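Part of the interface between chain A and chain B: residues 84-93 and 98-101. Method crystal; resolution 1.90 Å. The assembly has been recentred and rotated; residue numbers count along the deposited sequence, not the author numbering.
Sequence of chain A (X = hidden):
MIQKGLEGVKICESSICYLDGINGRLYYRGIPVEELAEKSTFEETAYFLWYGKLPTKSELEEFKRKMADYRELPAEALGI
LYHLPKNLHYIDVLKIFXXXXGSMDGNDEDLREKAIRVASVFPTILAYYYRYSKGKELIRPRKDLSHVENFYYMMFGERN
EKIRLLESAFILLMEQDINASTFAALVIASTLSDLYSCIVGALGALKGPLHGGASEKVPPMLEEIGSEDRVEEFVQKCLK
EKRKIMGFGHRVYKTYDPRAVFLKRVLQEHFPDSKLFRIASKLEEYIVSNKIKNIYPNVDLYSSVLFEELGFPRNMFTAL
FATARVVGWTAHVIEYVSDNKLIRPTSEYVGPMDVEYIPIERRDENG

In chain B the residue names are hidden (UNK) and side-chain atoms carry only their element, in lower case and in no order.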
# COMPACT_ATOMS: atom_id res chain seq x y z
N LEU A 84 16.02 -3.42 -16.35
CA LEU A 84 15.63 -4.05 -15.08
C LEU A 84 16.29 -5.42 -14.92
O LEU A 84 16.66 -6.08 -15.88
CB LEU A 84 14.13 -4.30 -15.09
CG LEU A 84 13.22 -3.07 -14.99
CD1 LEU A 84 11.76 -3.50 -15.06
CD2 LEU A 84 13.38 -2.30 -13.67
N PRO A 85 16.44 -5.86 -13.66
CA PRO A 85 17.04 -7.18 -13.42
C PRO A 85 16.04 -8.17 -14.02
O PRO A 85 14.86 -7.85 -14.15
CB PRO A 85 17.09 -7.27 -11.90
CG PRO A 85 17.25 -5.84 -11.49
CD PRO A 85 16.29 -5.12 -12.40
N LYS A 86 16.50 -9.36 -14.38
CA LYS A 86 15.62 -10.36 -14.98
C LYS A 86 15.08 -11.38 -13.97
O LYS A 86 14.49 -12.38 -14.36
CB LYS A 86 16.36 -11.10 -16.10
CG LYS A 86 16.71 -10.22 -17.29
CD LYS A 86 17.48 -11.02 -18.33
CE LYS A 86 17.68 -10.21 -19.61
NZ LYS A 86 18.41 -8.94 -19.35
N ASN A 87 15.27 -11.11 -12.69
CA ASN A 87 14.81 -12.05 -11.67
C ASN A 87 13.86 -11.42 -10.66
O ASN A 87 13.83 -11.84 -9.50
CB ASN A 87 16.02 -12.63 -10.94
CG ASN A 87 16.73 -11.61 -10.09
OD1 ASN A 87 16.94 -10.47 -10.52
ND2 ASN A 87 17.12 -12.00 -8.89
N LEU A 88 13.10 -10.43 -11.08
CA LEU A 88 12.15 -9.77 -10.18
C LEU A 88 10.86 -10.57 -10.04
O LEU A 88 10.50 -11.34 -10.92
CB LEU A 88 11.80 -8.37 -10.71
CG LEU A 88 12.94 -7.37 -10.89
CD1 LEU A 88 12.40 -6.11 -11.56
CD2 LEU A 88 13.56 -7.04 -9.54
N HIS A 89 10.18 -10.40 -8.91
CA HIS A 89 8.91 -11.06 -8.67
C HIS A 89 7.90 -10.23 -9.48
O HIS A 89 7.99 -9.00 -9.51
CB HIS A 89 8.56 -11.04 -7.18
CG HIS A 89 7.33 -11.81 -6.82
ND1 HIS A 89 6.06 -11.33 -7.04
CD2 HIS A 89 7.17 -13.03 -6.25
CE1 HIS A 89 5.17 -12.21 -6.62
NE2 HIS A 89 5.82 -13.25 -6.13
N TYR A 90 6.96 -10.90 -10.14
CA TYR A 90 5.98 -10.18 -10.96
C TYR A 90 5.14 -9.12 -10.25
O TYR A 90 4.79 -8.11 -10.87
CB TYR A 90 5.10 -11.19 -11.70
CG TYR A 90 5.83 -11.84 -12.85
CD1 TYR A 90 5.88 -11.23 -14.10
CD2 TYR A 90 6.54 -13.03 -12.67
CE1 TYR A 90 6.62 -11.78 -15.15
CE2 TYR A 90 7.28 -13.59 -13.71
CZ TYR A 90 7.31 -12.96 -14.94
OH TYR A 90 8.06 -13.50 -15.97
N ILE A 91 4.82 -9.32 -8.98
CA ILE A 91 4.04 -8.32 -8.26
C ILE A 91 4.87 -7.03 -8.19
O ILE A 91 4.33 -5.92 -8.34
CB ILE A 91 3.70 -8.78 -6.81
CG1 ILE A 91 2.60 -9.84 -6.83
CG2 ILE A 91 3.27 -7.57 -5.96
CD1 ILE A 91 1.24 -9.34 -7.32
N ASP A 92 6.17 -7.17 -7.97
CA ASP A 92 7.05 -6.00 -7.90
C ASP A 92 7.17 -5.32 -9.26
O ASP A 92 7.26 -4.10 -9.35
CB ASP A 92 8.44 -6.40 -7.39
CG ASP A 92 8.43 -6.78 -5.92
OD1 ASP A 92 7.49 -6.37 -5.21
OD2 ASP A 92 9.37 -7.47 -5.47
N VAL A 93 7.17 -6.12 -10.32
CA VAL A 93 7.24 -5.60 -11.68
C VAL A 93 6.04 -4.69 -11.91
O VAL A 93 6.18 -3.59 -12.46
CB VAL A 93 7.24 -6.75 -12.72
CG1 VAL A 93 7.11 -6.19 -14.12
CG2 VAL A 93 8.53 -7.56 -12.59
N UNK B 98 12.32 1.06 -4.23
CA UNK B 98 12.11 0.07 -3.18
C UNK B 98 11.57 -1.25 -3.74
O UNK B 98 11.44 -2.25 -3.05
c UNK B 98 13.00 1.60 -0.74
c UNK B 98 11.61 1.81 -1.34
c UNK B 98 11.10 0.62 -2.16
c UNK B 98 10.69 2.12 -0.16
N UNK B 99 11.20 -1.21 -5.04
CA UNK B 99 10.56 -2.37 -5.66
C UNK B 99 11.51 -3.12 -6.61
O UNK B 99 11.11 -3.99 -7.37
o UNK B 99 8.39 -1.34 -5.54
c UNK B 99 9.34 -1.88 -6.44
N UNK B 100 12.80 -2.74 -6.59
CA UNK B 100 13.76 -3.49 -7.39
C UNK B 100 14.57 -4.46 -6.53
O UNK B 100 15.71 -4.23 -6.15
c UNK B 100 13.84 -1.63 -9.07
c UNK B 100 14.68 -2.50 -8.12
c UNK B 100 15.70 -3.27 -8.98
c UNK B 100 14.53 -0.31 -9.41
N UNK B 101 13.90 -5.59 -6.19
CA UNK B 101 14.50 -6.60 -5.33
C UNK B 101 15.16 -5.98 -4.09
O UNK B 101 14.54 -5.80 -3.05
n UNK B 101 15.11 -10.72 -4.61
c UNK B 101 15.81 -10.97 -5.71
n UNK B 101 16.06 -9.85 -6.42
c UNK B 101 14.88 -9.39 -4.58
c UNK B 101 15.48 -8.84 -5.72
c UNK B 101 15.53 -7.40 -6.13

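Position 98 of chain B carries four side-chain atoms, all carbon: one bonded to CA, a second beyond it, and two more forking from that second carbon. The side chain stays out of reach, so it makes no contact with this stretch of chain A. A fork at the second carbon is the signature of leucine; Leu B98 leads the backbone into the contact without joining it.

Position 99 has two side-chain atoms, a carbon and then an oxygen. That oxygen is hydrogen-bonded elsewhere in the structure, and the part of the residue that comes nearest chain A is its backbone carbonyl, which meets Asp A92. One carbon and one oxygen leave serine. CB of Asp A92 packs 3.6 Å from O of Ser B99. Asp A92 points its CA-to-CB bond toward this strip; its carboxylate oxygens are hydrogen-bonded outside the two stretches, and the atom nearest this carbonyl is CB.

Position 100 again shows four carbons, but the fork comes at the first, and one arm is two carbons long. The short arm does the reaching, lying against the ring of Pro A85 and a methyl of Leu A88. Branching at CB with unequal arms means isoleucine. CG2 of Ile B100 lies 3.9 Å from CG of Pro A85 and 4.4 Å from CD2 of Leu A88; one methyl thus serves two apolar neighbours.

Position 101 holds one carbon followed by a five-membered ring of three carbons and two nitrogens. The end of the side chain comes nearer to chain A than its sideways CA-to-CB bond would suggest: the side-chain nitrogen of Asn A87 sits at the ring edge, near its plane, and a methyl of Leu A88 approaches the backbone. The ring is an imidazole, and the residue is histidine. ND2 of Asn A87 is 3.4 Å from ND1 of His B101, a polar approach whose geometry leaves a hydrogen bond undecided. CD2 of Leu A88 lies 3.7 Å from N of His B101 and 4.0 Å from its CB.

The contact works by packing, with no clear hydrogen bond across it. Leu A88 is the hub: its CD2 meets Ile B100 and His B101, bringing a methyl against backbone as well as side chains. ND1 of His A89 accepts from N of Ile A91 at 3.1 Å, capping the start of the helix, and Asp A92 rides on its first turn. On chain B a weak bond of 3.4 Å from N of His B101 to O of Ser B99 accompanies the turn of the backbone. The contact is mainly apolar, with a polar pair at its edge.

Chain B 98-101: LSIH
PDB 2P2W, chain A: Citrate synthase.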